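Local coordinates for bifunctional GH43-CE protein (Bacteroides eggerthii, PDB 6MLY) that probably hydrolyses xylan-type polysaccharides, joining a family 43 glycoside hydrolase, with likely beta-xylosidase activity, to a carbohydrate esterase in a single chain, at residues N83-N89 against T364-N368; V331-N335 against N368-R373; L398-K404 against G486-F492; R403-V408 against V420-E425; Q407-K411 against V442-A446. All coordinates share one frame. Residues are numbered along the deposited sequence.

Contact 1: N83-N89 against T364-N368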
# COMPACT_ATOMS: atom_id res chain seq x y z
N ASN A 83 -3.54 13.64 23.91
CA ASN A 83 -3.01 12.48 24.67
C ASN A 83 -3.68 11.16 24.28
O ASN A 83 -3.38 10.13 24.89
CB ASN A 83 -3.19 12.67 26.18
CG ASN A 83 -2.21 13.64 26.80
OD1 ASN A 83 -1.13 13.89 26.26
ND2 ASN A 83 -2.57 14.19 27.95
N LEU A 84 -4.58 11.16 23.29
CA LEU A 84 -5.40 9.98 22.90
C LEU A 84 -6.06 9.37 24.14
O LEU A 84 -5.97 8.16 24.36
CB LEU A 84 -4.52 8.94 22.19
CG LEU A 84 -4.02 9.31 20.80
CD1 LEU A 84 -3.05 8.25 20.29
CD2 LEU A 84 -5.16 9.49 19.81
N ASP A 85 -6.73 10.21 24.94
CA ASP A 85 -7.46 9.76 26.13
C ASP A 85 -8.96 9.86 25.86
O ASP A 85 -9.40 10.69 25.04
CB ASP A 85 -7.06 10.56 27.37
CG ASP A 85 -5.67 10.26 27.93
OD1 ASP A 85 -4.96 9.44 27.32
OD2 ASP A 85 -5.32 10.85 28.97
N ASP A 86 -9.74 9.00 26.53
CA ASP A 86 -11.21 9.03 26.56
C ASP A 86 -11.77 8.90 25.14
O ASP A 86 -12.79 9.52 24.82
CB ASP A 86 -11.72 10.32 27.22
CG ASP A 86 -10.99 10.73 28.49
OD1 ASP A 86 -10.77 9.86 29.35
OD2 ASP A 86 -10.65 11.93 28.61
N GLY A 87 -11.12 8.10 24.30
CA GLY A 87 -11.49 7.99 22.89
C GLY A 87 -11.67 9.36 22.26
O GLY A 87 -12.77 9.74 21.86
N LYS A 88 -10.58 10.13 22.23
CA LYS A 88 -10.49 11.41 21.54
C LYS A 88 -9.15 11.47 20.81
O LYS A 88 -8.18 10.84 21.22
CB LYS A 88 -10.59 12.58 22.53
CG LYS A 88 -11.93 12.73 23.24
CD LYS A 88 -11.87 13.67 24.43
CE LYS A 88 -13.20 13.81 25.15
NZ LYS A 88 -13.06 14.59 26.40
N ASN A 89 -9.11 12.26 19.73
CA ASN A 89 -7.93 12.42 18.90
C ASN A 89 -7.86 13.86 18.40
O ASN A 89 -8.72 14.68 18.72
CB ASN A 89 -7.94 11.42 17.73
CG ASN A 89 -9.25 11.43 16.98
OD1 ASN A 89 -10.20 10.75 17.37
ND2 ASN A 89 -9.31 12.19 15.90
N THR A 364 -6.28 3.29 16.14
CA THR A 364 -5.91 4.71 16.02
C THR A 364 -6.04 5.42 17.38
O THR A 364 -5.66 6.60 17.49
CB THR A 364 -6.71 5.42 14.93
OG1 THR A 364 -8.04 5.68 15.40
CG2 THR A 364 -6.75 4.65 13.63
N GLN A 365 -6.56 4.72 18.39
CA GLN A 365 -6.58 5.22 19.77
C GLN A 365 -5.46 4.57 20.60
O GLN A 365 -5.40 4.75 21.82
CB GLN A 365 -7.95 4.97 20.41
CG GLN A 365 -9.10 5.69 19.72
CD GLN A 365 -8.90 7.19 19.64
OE1 GLN A 365 -8.89 7.77 18.56
NE2 GLN A 365 -8.72 7.82 20.79
N ALA A 366 -4.56 3.83 19.94
CA ALA A 366 -3.41 3.21 20.61
C ALA A 366 -2.30 4.25 20.80
O ALA A 366 -2.09 5.15 19.96
CB ALA A 366 -2.92 2.02 19.83
N LYS A 367 -1.58 4.11 21.92
CA LYS A 367 -0.46 4.97 22.26
C LYS A 367 0.84 4.28 21.85
O LYS A 367 0.88 3.07 21.65
CB LYS A 367 -0.47 5.27 23.77
CG LYS A 367 -1.69 6.03 24.27
CD LYS A 367 -1.63 6.38 25.74
CE LYS A 367 -0.69 7.53 26.05
NZ LYS A 367 -1.24 8.83 25.62
N ASN A 368 1.89 5.10 21.70
CA ASN A 368 3.26 4.65 21.47
C ASN A 368 3.37 3.92 20.13
O ASN A 368 4.12 2.95 20.00
CB ASN A 368 3.79 3.83 22.66
CG ASN A 368 3.81 4.64 23.94
OD1 ASN A 368 2.85 5.32 24.28
ND2 ASN A 368 4.92 4.59 24.67
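Gln365, Leu84 and Lys367 supply most of the 327 Å² buried where a loop of the family 43 glycosidase region meets a loop of the concanavalin A-like domain. Leu84, the first residue to leave helical geometry after helix 80-83, has positive phi and its CA-to-CB bond toward the opposite loop. Its CD1 lies 3.3 Å from Ala366 O and its CD2 3.7 Å from Thr364 O, so the leucine packs along backbone between the two flanking polar contacts. On one flank the amide of Gln365 reaches across, and NE2 donates a nearly straight hydrogen bond to Lys88 O (3.1 Å, 169°). The same NE2 rests 3.5 Å from Gly87 CA, where the loop has no side chain. On the other flank Lys367 curls its chain, with chi3 and chi4 both p, to bring NZ within 2.6 Å of Asn83 O, a hydrogen bond to the carbonyl just before Leu84, and makes a weak one to Asn337 O. Asp85 OD1 stays 4.1 Å from Lys367 NZ, beyond a salt bridge; its ion-pair partner is Arg358, which also binds Leu84 O. The contact is thus a surface interface between domains, made largely by loop chain: segment 83-89 leads from helix 80-83 toward strand 99-103, while the loop holding 364-368 runs from strand 352-355 into strand 370-373.

Contact 2: V331-N335 against N368-R373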
# COMPACT_ATOMS: atom_id res chain seq x y z
N VAL A 331 14.44 11.39 12.74
CA VAL A 331 13.58 10.76 11.72
C VAL A 331 12.32 10.17 12.38
O VAL A 331 11.29 10.01 11.70
CB VAL A 331 14.33 9.67 10.92
CG1 VAL A 331 15.49 10.25 10.12
CG2 VAL A 331 14.80 8.53 11.81
N TRP A 332 12.41 9.85 13.68
CA TRP A 332 11.31 9.28 14.46
C TRP A 332 10.38 10.38 14.99
O TRP A 332 10.85 11.41 15.49
CB TRP A 332 11.84 8.44 15.62
CG TRP A 332 12.51 7.16 15.22
CD1 TRP A 332 13.82 6.84 15.36
CD2 TRP A 332 11.88 6.00 14.64
NE1 TRP A 332 14.06 5.57 14.91
CE2 TRP A 332 12.89 5.03 14.46
CE3 TRP A 332 10.57 5.69 14.25
CZ2 TRP A 332 12.63 3.78 13.91
CZ3 TRP A 332 10.31 4.45 13.71
CH2 TRP A 332 11.33 3.51 13.54
N GLN A 333 9.07 10.14 14.86
CA GLN A 333 8.01 10.92 15.51
C GLN A 333 6.89 9.94 15.92
O GLN A 333 6.48 9.10 15.13
CB GLN A 333 7.44 12.01 14.59
CG GLN A 333 8.47 12.76 13.75
CD GLN A 333 7.86 13.87 12.93
OE1 GLN A 333 6.74 14.30 13.18
NE2 GLN A 333 8.59 14.37 11.94
N TRP A 334 6.40 10.08 17.16
CA TRP A 334 5.27 9.30 17.67
C TRP A 334 3.95 9.80 17.07
O TRP A 334 3.87 10.92 16.58
CB TRP A 334 5.20 9.35 19.20
CG TRP A 334 6.46 8.95 19.90
CD1 TRP A 334 7.47 9.76 20.30
CD2 TRP A 334 6.81 7.63 20.34
NE1 TRP A 334 8.45 9.04 20.94
CE2 TRP A 334 8.07 7.73 20.98
CE3 TRP A 334 6.20 6.37 20.26
CZ2 TRP A 334 8.72 6.62 21.53
CZ3 TRP A 334 6.84 5.28 20.80
CH2 TRP A 334 8.09 5.41 21.42
N ASN A 335 2.93 8.96 17.12
CA ASN A 335 1.55 9.33 16.83
C ASN A 335 0.92 9.85 18.13
O ASN A 335 0.71 9.07 19.06
CB ASN A 335 0.75 8.15 16.27
CG ASN A 335 -0.73 8.43 16.10
OD1 ASN A 335 -1.12 9.54 15.76
ND2 ASN A 335 -1.55 7.41 16.31
N ASN A 368 1.89 5.10 21.70
CA ASN A 368 3.26 4.65 21.47
C ASN A 368 3.37 3.92 20.13
O ASN A 368 4.12 2.95 20.00
CB ASN A 368 3.79 3.83 22.66
CG ASN A 368 3.81 4.64 23.94
OD1 ASN A 368 2.85 5.32 24.28
ND2 ASN A 368 4.92 4.59 24.67
N ILE A 369 2.64 4.42 19.13
CA ILE A 369 2.87 4.05 17.74
C ILE A 369 4.01 4.94 17.21
O ILE A 369 3.86 6.17 17.16
CB ILE A 369 1.58 4.16 16.90
CG1 ILE A 369 0.46 3.28 17.46
CG2 ILE A 369 1.85 3.86 15.43
CD1 ILE A 369 -0.83 3.35 16.68
N LEU A 370 5.13 4.31 16.84
CA LEU A 370 6.39 4.97 16.44
C LEU A 370 6.48 4.99 14.91
O LEU A 370 6.19 3.99 14.28
CB LEU A 370 7.54 4.17 17.05
CG LEU A 370 8.93 4.79 16.92
CD1 LEU A 370 9.05 6.05 17.75
CD2 LEU A 370 10.01 3.78 17.30
N THR A 371 6.88 6.13 14.32
CA THR A 371 6.72 6.32 12.87
C THR A 371 7.89 7.08 12.23
O THR A 371 8.53 7.92 12.85
CB THR A 371 5.44 7.10 12.56
OG1 THR A 371 5.71 8.48 12.83
CG2 THR A 371 4.24 6.64 13.37
N GLN A 372 8.12 6.75 10.95
CA GLN A 372 8.87 7.55 9.99
C GLN A 372 7.98 7.76 8.76
O GLN A 372 6.93 7.14 8.64
CB GLN A 372 10.18 6.87 9.59
CG GLN A 372 11.12 6.61 10.76
CD GLN A 372 12.53 6.31 10.31
OE1 GLN A 372 12.95 6.66 9.21
NE2 GLN A 372 13.30 5.68 11.19
N ARG A 373 8.41 8.65 7.85
CA ARG A 373 7.66 8.94 6.62
C ARG A 373 7.82 7.76 5.65
O ARG A 373 8.75 6.97 5.77
CB ARG A 373 8.14 10.26 6.00
CG ARG A 373 7.86 11.50 6.83
CD ARG A 373 8.48 12.76 6.25
NE ARG A 373 8.17 13.97 7.02
CZ ARG A 373 8.85 14.40 8.08
NH1 ARG A 373 10.01 13.85 8.40
NH2 ARG A 373 8.36 15.37 8.83
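Three backbone groups of strand 333-335 find partners on segment 368-373. Gln333 N donates to Thr371 O (3.0 Å, 169°) and Asn335 N to Ile369 O (2.9 Å). Gln333 O accepts from Thr371 OG1 at 2.5 Å, although that hydroxyl is less surely placed and also bonds weakly with Arg488 NH1, and weakly from Thr371 N (3.1 Å, 126°). Gln333-Thr371 is therefore an antiparallel hydrogen-bonded pair and Trp334-Leu370 a non-hydrogen-bonded one. Several polar side chains find partners beyond both segments: Trp332 NE1 with Asp317, Asn335 ND2 with Tyr91, Asn368 ND2 with Asp339 O, Gln372 NE2 with Ala315 O and Arg373 NE with Asp29 O. Leu370 serves both indoles by CH-pi contact, CD2 lying 3.7 Å from the centroid of the Trp332 six-membered ring and CD1 3.5 Å from that of Trp334; Gln372 CG covers the opposite face of Trp332 at 3.9 Å. In the sheet, strand 333-335 runs between strand 51-52, from the glycosidase region, and strand 370-373, whose other neighbour is strand 488-491.

Contact 3: L398-K404 against G486-F492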
# COMPACT_ATOMS: atom_id res chain seq x y z
N LEU A 398 4.13 -4.18 12.23
CA LEU A 398 4.46 -3.05 11.36
C LEU A 398 3.19 -2.61 10.63
O LEU A 398 2.36 -3.46 10.29
CB LEU A 398 5.54 -3.51 10.37
CG LEU A 398 6.09 -2.44 9.43
CD1 LEU A 398 7.04 -1.51 10.17
CD2 LEU A 398 6.80 -3.08 8.24
N SER A 399 3.03 -1.30 10.42
CA SER A 399 1.83 -0.76 9.77
C SER A 399 2.21 0.30 8.73
O SER A 399 3.16 1.05 8.92
CB SER A 399 0.86 -0.19 10.77
OG SER A 399 -0.13 0.61 10.14
N LEU A 400 1.47 0.32 7.61
CA LEU A 400 1.32 1.49 6.77
C LEU A 400 0.09 2.24 7.29
O LEU A 400 -1.02 1.74 7.19
CB LEU A 400 1.16 1.07 5.30
CG LEU A 400 2.32 0.26 4.73
CD1 LEU A 400 2.02 -0.22 3.32
CD2 LEU A 400 3.61 1.06 4.75
N PHE A 401 0.33 3.43 7.85
CA PHE A 401 -0.55 4.01 8.86
C PHE A 401 -1.22 5.29 8.36
O PHE A 401 -0.56 6.29 8.08
CB PHE A 401 0.24 4.26 10.15
CG PHE A 401 -0.58 4.84 11.27
CD1 PHE A 401 -1.35 4.02 12.08
CD2 PHE A 401 -0.59 6.21 11.52
CE1 PHE A 401 -2.11 4.55 13.11
CE2 PHE A 401 -1.34 6.74 12.56
CZ PHE A 401 -2.10 5.91 13.35
N GLN A 402 -2.55 5.23 8.23
CA GLN A 402 -3.44 6.39 8.29
C GLN A 402 -4.82 5.93 8.77
O GLN A 402 -4.91 5.02 9.59
CB GLN A 402 -3.47 7.13 6.95
CG GLN A 402 -3.76 8.62 7.11
CD GLN A 402 -4.03 9.30 5.80
OE1 GLN A 402 -3.22 9.24 4.87
NE2 GLN A 402 -5.16 9.98 5.70
N ARG A 403 -5.90 6.58 8.30
CA ARG A 403 -7.26 6.20 8.66
C ARG A 403 -7.56 4.84 8.02
O ARG A 403 -8.02 3.92 8.69
CB ARG A 403 -8.27 7.24 8.18
CG ARG A 403 -9.73 6.87 8.42
CD ARG A 403 -10.67 7.74 7.60
NE ARG A 403 -12.05 7.65 8.06
CZ ARG A 403 -12.60 8.46 8.97
NH1 ARG A 403 -11.90 9.46 9.48
NH2 ARG A 403 -13.85 8.27 9.35
N LYS A 404 -7.30 4.77 6.71
CA LYS A 404 -7.34 3.55 5.93
C LYS A 404 -5.96 2.90 5.97
O LYS A 404 -5.17 3.04 5.04
CB LYS A 404 -7.79 3.88 4.50
CG LYS A 404 -9.16 4.54 4.43
CD LYS A 404 -9.80 4.45 3.07
CE LYS A 404 -11.23 4.95 3.08
NZ LYS A 404 -11.80 4.97 1.71
N GLY A 486 0.64 12.03 5.10
CA GLY A 486 1.17 10.92 4.33
C GLY A 486 1.09 9.63 5.12
O GLY A 486 0.98 9.64 6.35
N TYR A 487 1.12 8.50 4.40
CA TYR A 487 1.21 7.20 5.02
C TYR A 487 2.60 7.08 5.66
O TYR A 487 3.61 7.37 5.03
CB TYR A 487 0.94 6.08 4.01
CG TYR A 487 -0.52 5.74 3.84
CD1 TYR A 487 -1.42 6.69 3.39
CD2 TYR A 487 -1.00 4.48 4.14
CE1 TYR A 487 -2.76 6.40 3.24
CE2 TYR A 487 -2.35 4.17 3.99
CZ TYR A 487 -3.23 5.14 3.54
OH TYR A 487 -4.56 4.84 3.40
N ARG A 488 2.61 6.66 6.93
CA ARG A 488 3.84 6.45 7.67
C ARG A 488 4.00 4.96 7.98
O ARG A 488 3.02 4.24 8.19
CB ARG A 488 3.80 7.29 8.95
CG ARG A 488 3.96 8.79 8.73
CD ARG A 488 3.99 9.55 10.05
NE ARG A 488 4.47 10.92 9.91
CZ ARG A 488 5.72 11.32 10.15
NH1 ARG A 488 6.61 10.48 10.64
NH2 ARG A 488 6.07 12.57 9.89
N PHE A 489 5.26 4.50 7.98
CA PHE A 489 5.64 3.27 8.63
C PHE A 489 5.40 3.44 10.13
O PHE A 489 5.56 4.53 10.66
CB PHE A 489 7.10 2.91 8.31
CG PHE A 489 7.35 2.60 6.86
CD1 PHE A 489 6.78 1.49 6.27
CD2 PHE A 489 8.15 3.42 6.08
CE1 PHE A 489 7.00 1.20 4.93
CE2 PHE A 489 8.37 3.14 4.74
CZ PHE A 489 7.79 2.03 4.17
N ALA A 490 5.00 2.35 10.80
CA ALA A 490 4.55 2.42 12.19
C ALA A 490 4.90 1.12 12.93
O ALA A 490 4.43 0.04 12.55
CB ALA A 490 3.06 2.67 12.20
N LEU A 491 5.74 1.24 13.97
CA LEU A 491 5.94 0.17 14.94
C LEU A 491 4.83 0.30 15.99
O LEU A 491 4.63 1.39 16.52
CB LEU A 491 7.31 0.27 15.62
CG LEU A 491 8.55 0.43 14.72
CD1 LEU A 491 9.70 -0.41 15.25
CD2 LEU A 491 8.28 0.07 13.27
N PHE A 492 4.12 -0.79 16.29
CA PHE A 492 3.02 -0.76 17.26
C PHE A 492 3.04 -2.02 18.13
O PHE A 492 3.75 -2.97 17.85
CB PHE A 492 1.68 -0.59 16.54
CG PHE A 492 1.25 -1.75 15.68
CD1 PHE A 492 1.61 -1.83 14.34
CD2 PHE A 492 0.45 -2.76 16.19
CE1 PHE A 492 1.20 -2.89 13.55
CE2 PHE A 492 0.04 -3.82 15.40
CZ PHE A 492 0.42 -3.89 14.08
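Strands 398-401 and 488-491 run antiparallel, their short axes 4.6 Å apart at closest and 147° between N-to-C directions. Ser399 N donates to Ala490 O (2.9 Å) and Phe401 N to Arg488 O (2.8 Å), while the return bond from Arg488 N to Phe401 O is weak at 3.4 Å. CA-H...O contacts fill the intervals, among them Leu398 CA to Ala490 O and Phe489 CA to Ser399 O, both 3.3 Å. Side chains then divide between the two faces. Leu398, Leu400, Phe489 and Leu491 share one, where Leu400 CD2 meets Phe489 CE1 at 3.4 Å and Leu398 CD1 meets Leu491 CD2 at 3.7 Å; this face packs on strands 378-386 and 441-449 of the opposing sheet. The other carries Ser399, Phe401, Arg488 and Ala490, with Phe401 CB 3.8 Å from Ala490 CB. Just before strand 488-491, Tyr487 covers the chain that follows strand 398-401: Gln402 CB sits over its ring face, 4.0 Å from the centroid, and Tyr487 OH donates to Lys404 O at 2.5 Å. Lys404 NZ itself pairs with Gln478. The chemistry is that of an inner pair of strands in a beta sandwich: backbone bonds set the alignment, one face supplies hydrophobic packing to the interior, and a tyrosine hydroxyl ties down the backbone where the strand gives way to loop.

Contact 4: R403-V408 against V420-E425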
# COMPACT_ATOMS: atom_id res chain seq x y z
N ARG A 403 -5.90 6.58 8.30
CA ARG A 403 -7.26 6.20 8.66
C ARG A 403 -7.56 4.84 8.02
O ARG A 403 -8.02 3.92 8.69
CB ARG A 403 -8.27 7.24 8.18
CG ARG A 403 -9.73 6.87 8.42
CD ARG A 403 -10.67 7.74 7.60
NE ARG A 403 -12.05 7.65 8.06
CZ ARG A 403 -12.60 8.46 8.97
NH1 ARG A 403 -11.90 9.46 9.48
NH2 ARG A 403 -13.85 8.27 9.35
N LYS A 404 -7.30 4.77 6.71
CA LYS A 404 -7.34 3.55 5.93
C LYS A 404 -5.96 2.90 5.97
O LYS A 404 -5.17 3.04 5.04
CB LYS A 404 -7.79 3.88 4.50
CG LYS A 404 -9.16 4.54 4.43
CD LYS A 404 -9.80 4.45 3.07
CE LYS A 404 -11.23 4.95 3.08
NZ LYS A 404 -11.80 4.97 1.71
N TYR A 405 -5.69 2.18 7.07
CA TYR A 405 -4.37 1.64 7.41
C TYR A 405 -4.26 0.19 6.94
O TYR A 405 -5.25 -0.39 6.49
CB TYR A 405 -4.12 1.72 8.92
CG TYR A 405 -5.18 1.06 9.77
CD1 TYR A 405 -6.17 1.82 10.38
CD2 TYR A 405 -5.19 -0.31 9.98
CE1 TYR A 405 -7.15 1.23 11.17
CE2 TYR A 405 -6.16 -0.91 10.77
CZ TYR A 405 -7.14 -0.14 11.36
OH TYR A 405 -8.11 -0.70 12.15
N GLY A 406 -3.06 -0.38 7.09
CA GLY A 406 -2.79 -1.80 6.90
C GLY A 406 -1.77 -2.30 7.90
O GLY A 406 -0.70 -1.73 8.01
N GLN A 407 -2.12 -3.37 8.62
CA GLN A 407 -1.28 -3.96 9.67
C GLN A 407 -0.66 -5.27 9.18
O GLN A 407 -1.10 -5.83 8.19
CB GLN A 407 -2.10 -4.22 10.93
CG GLN A 407 -2.62 -2.95 11.59
CD GLN A 407 -3.54 -3.22 12.75
OE1 GLN A 407 -4.55 -3.92 12.62
NE2 GLN A 407 -3.21 -2.65 13.90
N VAL A 408 0.38 -5.71 9.89
CA VAL A 408 0.91 -7.07 9.82
C VAL A 408 1.74 -7.30 11.09
O VAL A 408 2.69 -6.55 11.34
CB VAL A 408 1.75 -7.31 8.55
CG1 VAL A 408 3.01 -6.46 8.50
CG2 VAL A 408 2.10 -8.78 8.39
N VAL A 420 -0.54 -12.31 11.44
CA VAL A 420 -1.82 -11.81 10.93
C VAL A 420 -1.57 -10.53 10.11
O VAL A 420 -0.70 -9.74 10.43
CB VAL A 420 -2.80 -11.55 12.10
CG1 VAL A 420 -4.01 -10.74 11.67
CG2 VAL A 420 -3.24 -12.85 12.77
N MET A 421 -2.35 -10.37 9.03
CA MET A 421 -2.54 -9.11 8.34
C MET A 421 -3.98 -8.64 8.56
O MET A 421 -4.90 -9.44 8.54
CB MET A 421 -2.31 -9.21 6.83
CG MET A 421 -3.05 -8.11 6.07
SD MET A 421 -2.70 -8.01 4.30
CE MET A 421 -3.04 -6.27 4.03
N VAL A 422 -4.14 -7.32 8.71
CA VAL A 422 -5.43 -6.66 8.72
C VAL A 422 -5.43 -5.62 7.59
O VAL A 422 -4.39 -5.02 7.29
CB VAL A 422 -5.72 -6.03 10.09
CG1 VAL A 422 -7.02 -5.23 10.10
CG2 VAL A 422 -5.74 -7.08 11.20
N ASN A 423 -6.60 -5.42 6.97
CA ASN A 423 -6.82 -4.37 5.98
C ASN A 423 -7.97 -3.47 6.45
O ASN A 423 -9.13 -3.87 6.43
CB ASN A 423 -7.09 -4.95 4.58
CG ASN A 423 -7.31 -3.88 3.53
OD1 ASN A 423 -8.19 -3.04 3.67
ND2 ASN A 423 -6.54 -3.93 2.46
N GLY A 424 -7.62 -2.24 6.86
CA GLY A 424 -8.56 -1.27 7.42
C GLY A 424 -9.01 -0.21 6.42
O GLY A 424 -9.42 0.88 6.84
N GLU A 425 -8.95 -0.52 5.12
CA GLU A 425 -9.46 0.35 4.05
C GLU A 425 -10.90 0.76 4.36
O GLU A 425 -11.21 1.95 4.42
CB GLU A 425 -9.43 -0.34 2.69
CG GLU A 425 -8.07 -0.33 2.03
CD GLU A 425 -8.07 -0.86 0.61
OE1 GLU A 425 -8.96 -0.46 -0.17
OE2 GLU A 425 -7.17 -1.67 0.28
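A beta hairpin of the concanavalin A-like domain, formed by strands 406-411 and 418-423, is seen here at its open end, away from the connection between the strands. The short strand axes are nearly antiparallel at 174° and approach to 4.6 Å. Gln407 N donates to Val422 O (3.1 Å) and Gly424 N to Tyr405 O (3.0 Å), whereas Val422 N to Gln407 O is a weak bond of 3.4 Å. Nearer that connection, Val408 CA lies 3.2 Å from Val420 O in a CA-H...O contact. Tyr405 lays its ring against Gly424, whose CA is over the ring face; a beta carbon there would come within 2.8 Å of Tyr405 CE2 and clash. Lys404 CD touches Glu425 O at 3.2 Å. Asn423 OD1 accepts from Glu425 N (3.0 Å) in an Asx turn, and Asn423 ND2 donates to Glu425 OE2 (3.2 Å), an oxygen that also receives Lys476 N. Backbone bonding of uneven strength thus holds the pair, while the Asn423-Glu425 bonds shape the chain of 420-425 itself and the bare glycine makes the room the tyrosine ring needs.

Contact 5: Q407-K411 against V442-A446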
# COMPACT_ATOMS: atom_id res chain seq x y z
N GLN A 407 -2.12 -3.37 8.62
CA GLN A 407 -1.28 -3.96 9.67
C GLN A 407 -0.66 -5.27 9.18
O GLN A 407 -1.10 -5.83 8.19
CB GLN A 407 -2.10 -4.22 10.93
CG GLN A 407 -2.62 -2.95 11.59
CD GLN A 407 -3.54 -3.22 12.75
OE1 GLN A 407 -4.55 -3.92 12.62
NE2 GLN A 407 -3.21 -2.65 13.90
N VAL A 408 0.38 -5.71 9.89
CA VAL A 408 0.91 -7.07 9.82
C VAL A 408 1.74 -7.30 11.09
O VAL A 408 2.69 -6.55 11.34
CB VAL A 408 1.75 -7.31 8.55
CG1 VAL A 408 3.01 -6.46 8.50
CG2 VAL A 408 2.10 -8.78 8.39
N GLY A 409 1.35 -8.30 11.89
CA GLY A 409 1.93 -8.50 13.22
C GLY A 409 1.52 -9.82 13.86
O GLY A 409 0.74 -10.59 13.31
N VAL A 410 2.07 -10.05 15.06
CA VAL A 410 1.82 -11.24 15.86
C VAL A 410 0.74 -10.93 16.90
O VAL A 410 1.00 -10.28 17.90
CB VAL A 410 3.12 -11.74 16.53
CG1 VAL A 410 2.86 -12.80 17.58
CG2 VAL A 410 4.11 -12.24 15.49
N LYS A 411 -0.48 -11.41 16.64
CA LYS A 411 -1.59 -11.35 17.58
C LYS A 411 -1.60 -12.65 18.40
O LYS A 411 -1.14 -13.68 17.91
CB LYS A 411 -2.89 -11.14 16.80
CG LYS A 411 -4.13 -10.83 17.63
CD LYS A 411 -5.42 -10.87 16.82
CE LYS A 411 -5.57 -9.71 15.85
NZ LYS A 411 -6.25 -8.55 16.47
N VAL A 442 10.40 -13.13 14.89
CA VAL A 442 9.62 -13.02 13.66
C VAL A 442 10.01 -11.71 12.95
O VAL A 442 10.41 -10.73 13.60
CB VAL A 442 8.11 -13.09 13.96
CG1 VAL A 442 7.65 -11.92 14.82
CG2 VAL A 442 7.27 -13.17 12.70
N TYR A 443 9.90 -11.72 11.62
CA TYR A 443 10.27 -10.59 10.78
C TYR A 443 9.03 -10.11 10.02
O TYR A 443 8.08 -10.88 9.83
CB TYR A 443 11.40 -11.00 9.82
CG TYR A 443 12.69 -11.40 10.49
CD1 TYR A 443 12.87 -12.67 11.02
CD2 TYR A 443 13.75 -10.51 10.58
CE1 TYR A 443 14.05 -13.04 11.63
CE2 TYR A 443 14.95 -10.87 11.19
CZ TYR A 443 15.10 -12.14 11.71
OH TYR A 443 16.27 -12.49 12.31
N PHE A 444 9.03 -8.83 9.62
CA PHE A 444 7.96 -8.23 8.82
C PHE A 444 8.55 -7.22 7.83
O PHE A 444 9.61 -6.65 8.07
CB PHE A 444 6.91 -7.54 9.70
CG PHE A 444 6.14 -8.46 10.61
CD1 PHE A 444 5.20 -9.34 10.10
CD2 PHE A 444 6.36 -8.46 11.98
CE1 PHE A 444 4.49 -10.19 10.94
CE2 PHE A 444 5.66 -9.31 12.81
CZ PHE A 444 4.72 -10.17 12.30
N LYS A 445 7.82 -7.02 6.73
CA LYS A 445 8.20 -6.13 5.64
C LYS A 445 6.92 -5.49 5.09
O LYS A 445 5.86 -6.11 5.08
CB LYS A 445 8.97 -6.91 4.56
CG LYS A 445 9.48 -6.10 3.38
CD LYS A 445 10.69 -6.72 2.68
CE LYS A 445 10.36 -7.96 1.87
NZ LYS A 445 11.55 -8.49 1.14
N ALA A 446 7.02 -4.22 4.68
CA ALA A 446 5.91 -3.49 4.08
C ALA A 446 6.44 -2.69 2.89
O ALA A 446 7.31 -1.84 3.07
CB ALA A 446 5.27 -2.59 5.11
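Apolar packing dominates this meeting of strands 407-411 and 442-446, which belong to the two different sheets of the sandwich. Their short axes run at 167° and come no nearer than 7.8 Å, a spacing bridged by side chains. The aliphatic contact is that of two valines, Val410 CG2 meeting Val442 CG1 at 3.6 Å.

Contacts to the aromatic ring centre on Phe444, which has the largest area covered here, 79 Å². Val408, with its CA-to-CB bond toward the other strand, brings CG2 to 3.6 Å from Phe444 CD1. Val410 CG2 approaches Phe444 CZ at 3.9 Å, and Val408 O lies over one face of the ring. Phe444 CZ comes within 3.4 Å of Gly409 CA, an approach directly to the main chain of the facing strand. Around this interface the Phe444 side chain touches Val383 and Met385 of strand 378-386, while Val408 and Ala446 both meet Phe459 of strand 456-462.

Polar bonding runs within the sheets instead: Val408 pairs through its backbone with Leu398, and Gly409 with Val420. The two segments are therefore joined by close-fitting hydrocarbon and aromatic surfaces, as expected between the layers of a concanavalin A-like beta sandwich, with valines and a phenylalanine filling the space between them.

In the fold
Contact 1 is the surface member, a junction of loops from two domains with polar bonds either side of a packed leucine; contacts 2 to 5 are buried within the concanavalin A-like domain. Contacts 2, 3 and 4 pair strands of one antiparallel sheet, following one another across it: Leu370 O meets Leu491 N at 2.8 Å between contacts 2 and 3, and Leu400 O meets Gly406 N at 2.9 Å between contacts 3 and 4. Contact 5 reuses strand 406-411 but crosses to the facing sheet, so main-chain bonding gives way to apolar packing. Asn368 ends a segment of contact 1 and starts one of contact 2; Leu84 CD1 packs 4.0 Å from Asn335 O.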